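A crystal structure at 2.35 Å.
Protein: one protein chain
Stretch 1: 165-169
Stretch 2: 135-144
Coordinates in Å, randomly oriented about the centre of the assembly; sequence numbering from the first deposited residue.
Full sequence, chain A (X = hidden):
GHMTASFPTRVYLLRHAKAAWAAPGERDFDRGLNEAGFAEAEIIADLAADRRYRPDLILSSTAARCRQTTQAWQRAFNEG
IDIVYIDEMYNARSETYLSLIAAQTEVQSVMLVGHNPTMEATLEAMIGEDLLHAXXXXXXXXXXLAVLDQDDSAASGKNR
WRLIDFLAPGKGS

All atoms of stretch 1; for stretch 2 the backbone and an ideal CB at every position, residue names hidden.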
# COMPACT_ATOMS: atom_id res chain seq x y z
N ASP A 165 -7.71 0.47 -10.78
CA ASP A 165 -8.51 1.20 -9.79
C ASP A 165 -7.61 1.95 -8.77
O ASP A 165 -6.50 1.53 -8.48
CB ASP A 165 -9.45 0.22 -9.06
CG ASP A 165 -10.70 0.91 -8.46
OD1 ASP A 165 -10.82 2.17 -8.54
OD2 ASP A 165 -11.57 0.19 -7.91
N PHE A 166 -8.11 3.05 -8.23
CA PHE A 166 -7.46 3.74 -7.13
C PHE A 166 -8.47 4.20 -6.07
O PHE A 166 -9.50 4.78 -6.42
CB PHE A 166 -6.65 4.94 -7.64
CG PHE A 166 -5.54 5.36 -6.72
CD1 PHE A 166 -5.81 6.10 -5.56
CD2 PHE A 166 -4.22 5.03 -7.00
CE1 PHE A 166 -4.77 6.49 -4.70
CE2 PHE A 166 -3.18 5.41 -6.15
CZ PHE A 166 -3.46 6.15 -4.99
N LEU A 167 -8.18 3.93 -4.79
CA LEU A 167 -9.01 4.42 -3.69
C LEU A 167 -8.35 5.54 -2.87
O LEU A 167 -7.23 5.40 -2.41
CB LEU A 167 -9.50 3.27 -2.79
CG LEU A 167 -10.35 2.19 -3.47
CD1 LEU A 167 -10.64 0.97 -2.60
CD2 LEU A 167 -11.68 2.75 -4.10
N ALA A 168 -9.06 6.66 -2.74
CA ALA A 168 -8.68 7.77 -1.87
C ALA A 168 -9.88 8.22 -1.02
O ALA A 168 -11.04 7.96 -1.39
CB ALA A 168 -8.17 8.92 -2.69
N PRO A 169 -9.63 8.84 0.16
CA PRO A 169 -10.72 9.45 0.90
C PRO A 169 -11.03 10.85 0.38
O PRO A 169 -11.95 11.50 0.89
CB PRO A 169 -10.18 9.51 2.33
CG PRO A 169 -8.84 8.85 2.31
CD PRO A 169 -8.37 8.96 0.91
N UNK A 135 -3.68 10.55 -12.79
CA UNK A 135 -4.44 9.84 -11.78
C UNK A 135 -4.40 10.63 -10.48
O UNK A 135 -5.42 10.79 -9.79
CB UNK A 135 -3.90 8.42 -11.58
N UNK A 136 -3.22 11.14 -10.17
CA UNK A 136 -3.00 11.87 -8.93
C UNK A 136 -2.34 13.21 -9.23
O UNK A 136 -1.13 13.28 -9.38
CB UNK A 136 -2.14 11.05 -7.96
N UNK A 137 -3.16 14.28 -9.36
CA UNK A 137 -2.61 15.64 -9.50
C UNK A 137 -1.78 16.08 -8.27
O UNK A 137 -0.74 16.72 -8.42
CB UNK A 137 -3.75 16.63 -9.73
N UNK A 138 -2.22 15.70 -7.08
CA UNK A 138 -1.53 16.10 -5.85
C UNK A 138 -0.75 14.98 -5.14
O UNK A 138 -0.45 15.08 -3.96
CB UNK A 138 -2.56 16.68 -4.87
N UNK A 139 -0.42 13.91 -5.87
CA UNK A 139 0.43 12.86 -5.31
C UNK A 139 -0.32 11.73 -4.64
O UNK A 139 -1.54 11.68 -4.70
CB UNK A 139 1.40 13.47 -4.30
N UNK A 140 0.43 10.84 -3.99
CA UNK A 140 -0.09 9.57 -3.44
C UNK A 140 -0.48 9.77 -1.96
O UNK A 140 0.40 9.83 -1.07
CB UNK A 140 0.95 8.46 -3.57
N UNK A 141 -1.80 9.92 -1.70
CA UNK A 141 -2.33 10.28 -0.39
C UNK A 141 -2.27 9.14 0.67
O UNK A 141 -2.02 7.97 0.34
CB UNK A 141 -3.78 10.74 -0.56
N UNK A 142 -2.51 9.51 1.93
CA UNK A 142 -2.54 8.55 3.03
C UNK A 142 -3.74 7.65 2.96
O UNK A 142 -4.84 8.10 2.73
CB UNK A 142 -2.52 9.28 4.38
N UNK A 143 -3.52 6.37 3.21
CA UNK A 143 -4.53 5.30 2.95
C UNK A 143 -5.10 5.27 1.54
O UNK A 143 -6.23 4.81 1.36
CB UNK A 143 -5.70 5.46 3.93
N UNK A 144 -4.29 5.75 0.57
CA UNK A 144 -4.57 5.62 -0.87
C UNK A 144 -4.19 4.21 -1.33
O UNK A 144 -3.14 3.70 -0.98
CB UNK A 144 -3.81 6.67 -1.68

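Stretch 1 offers chiefly the ring of Phe166, which reaches toward stretch 2, followed by the carbonyl of Leu167, the methyl of Ala168 and the ring of Pro169.

Position 135 points its CB toward stretch 1, yet nothing lies within 5.5 Å of it. Many residues would fit; the deposited one is Ala135, which makes no contact.

At position 136 the CB again points toward stretch 1 but stops short of it. A longer apolar chain could bridge the gap to the Phe166 ring, so leucine, isoleucine or methionine would serve. It is Leu136, in the m,t rotamer; CD2 sits over one face of the ring, 4.0 Å from the Phe166 centroid and 16° off its normal, a CH-pi contact.

Positions 137 and 138 are out of reach, and stretch 1 does not discriminate there. A phi of -62° at 137 permits proline, and the residues are Pro137 and Ser138.

Position 139 has phi 91° and psi -173°. A CB here would jam against the preceding carbonyl oxygen, so the backbone alone calls for glycine, and Gly139 it is.

At position 140 the CB points sideways, 5.2 Å from Phe166 CZ. A large apolar or aromatic side chain could turn back to the ring. Phe140 does so with chi1 at -162° (t): the edge of Phe166 meets its face, with centroids 5.2 Å apart and planes at 69°, and Phe166 CZ lies 4.0 Å from Phe140 CZ.

The CB of position 141 points toward Ala168 and Pro169. A compact apolar residue suits it, and phi of -73° admits proline. Pro141 places CG 4.2 Å from Ala168 CB and CD 4.2 Å from Phe166 CE1, so its ring touches both side chains.

Position 142 points away, leaving the choice open to polar residues. In Thr142, OG1 is hydrogen-bonded elsewhere in the structure, while the backbone O lies 4.1 Å from Pro169 CD.

Position 143, with phi 53° and psi 28°, lies in the left-handed region, where glycine or asparagine is common but other residues are tolerated. Its CB points sideways, 4.9 Å from Pro169 CG, and stretch 1 sets no strong demand, so several small or polar residues would suit. The deposited residue is Ser143, whose side chain makes no close contact with stretch 1 and no hydrogen bond to it.

Position 144 ends a type II turn closed by its N bonding to the O of Pro141 (3.2 Å). An ideal CB would lie 3.2 Å from Phe166 CE1 and clash with Pro141 O at 3.0 Å, so glycine fits best. The CA of Gly144 packs 3.9 Å from Phe166 CE1 and approaches Leu167 O at 3.1 Å in a CA-H...O contact.

Stretch 2, residues 135-144: ALPSGFPTSG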
# COMPACT_ATOMS: atom_id res chain seq x y z
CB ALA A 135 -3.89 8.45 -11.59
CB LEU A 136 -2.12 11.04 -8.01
CG LEU A 136 -2.58 9.61 -7.76
CD1 LEU A 136 -1.44 8.83 -7.10
CD2 LEU A 136 -3.82 9.53 -6.91
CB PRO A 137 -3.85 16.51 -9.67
CG PRO A 137 -4.95 15.57 -10.08
CD PRO A 137 -4.63 14.27 -9.43
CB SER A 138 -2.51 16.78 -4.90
OG SER A 138 -3.70 16.04 -4.79
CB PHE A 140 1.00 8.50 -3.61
CG PHE A 140 0.51 7.09 -3.52
CD1 PHE A 140 -0.22 6.64 -2.42
CD2 PHE A 140 0.85 6.17 -4.51
CE1 PHE A 140 -0.66 5.32 -2.30
CE2 PHE A 140 0.43 4.84 -4.42
CZ PHE A 140 -0.34 4.42 -3.28
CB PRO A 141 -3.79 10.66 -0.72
CG PRO A 141 -4.15 9.83 -1.93
CD PRO A 141 -2.87 9.72 -2.71
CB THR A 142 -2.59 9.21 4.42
OG1 THR A 142 -3.72 10.09 4.51
CG2 THR A 142 -1.27 9.91 4.74
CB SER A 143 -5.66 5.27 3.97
OG SER A 143 -6.27 4.00 3.86
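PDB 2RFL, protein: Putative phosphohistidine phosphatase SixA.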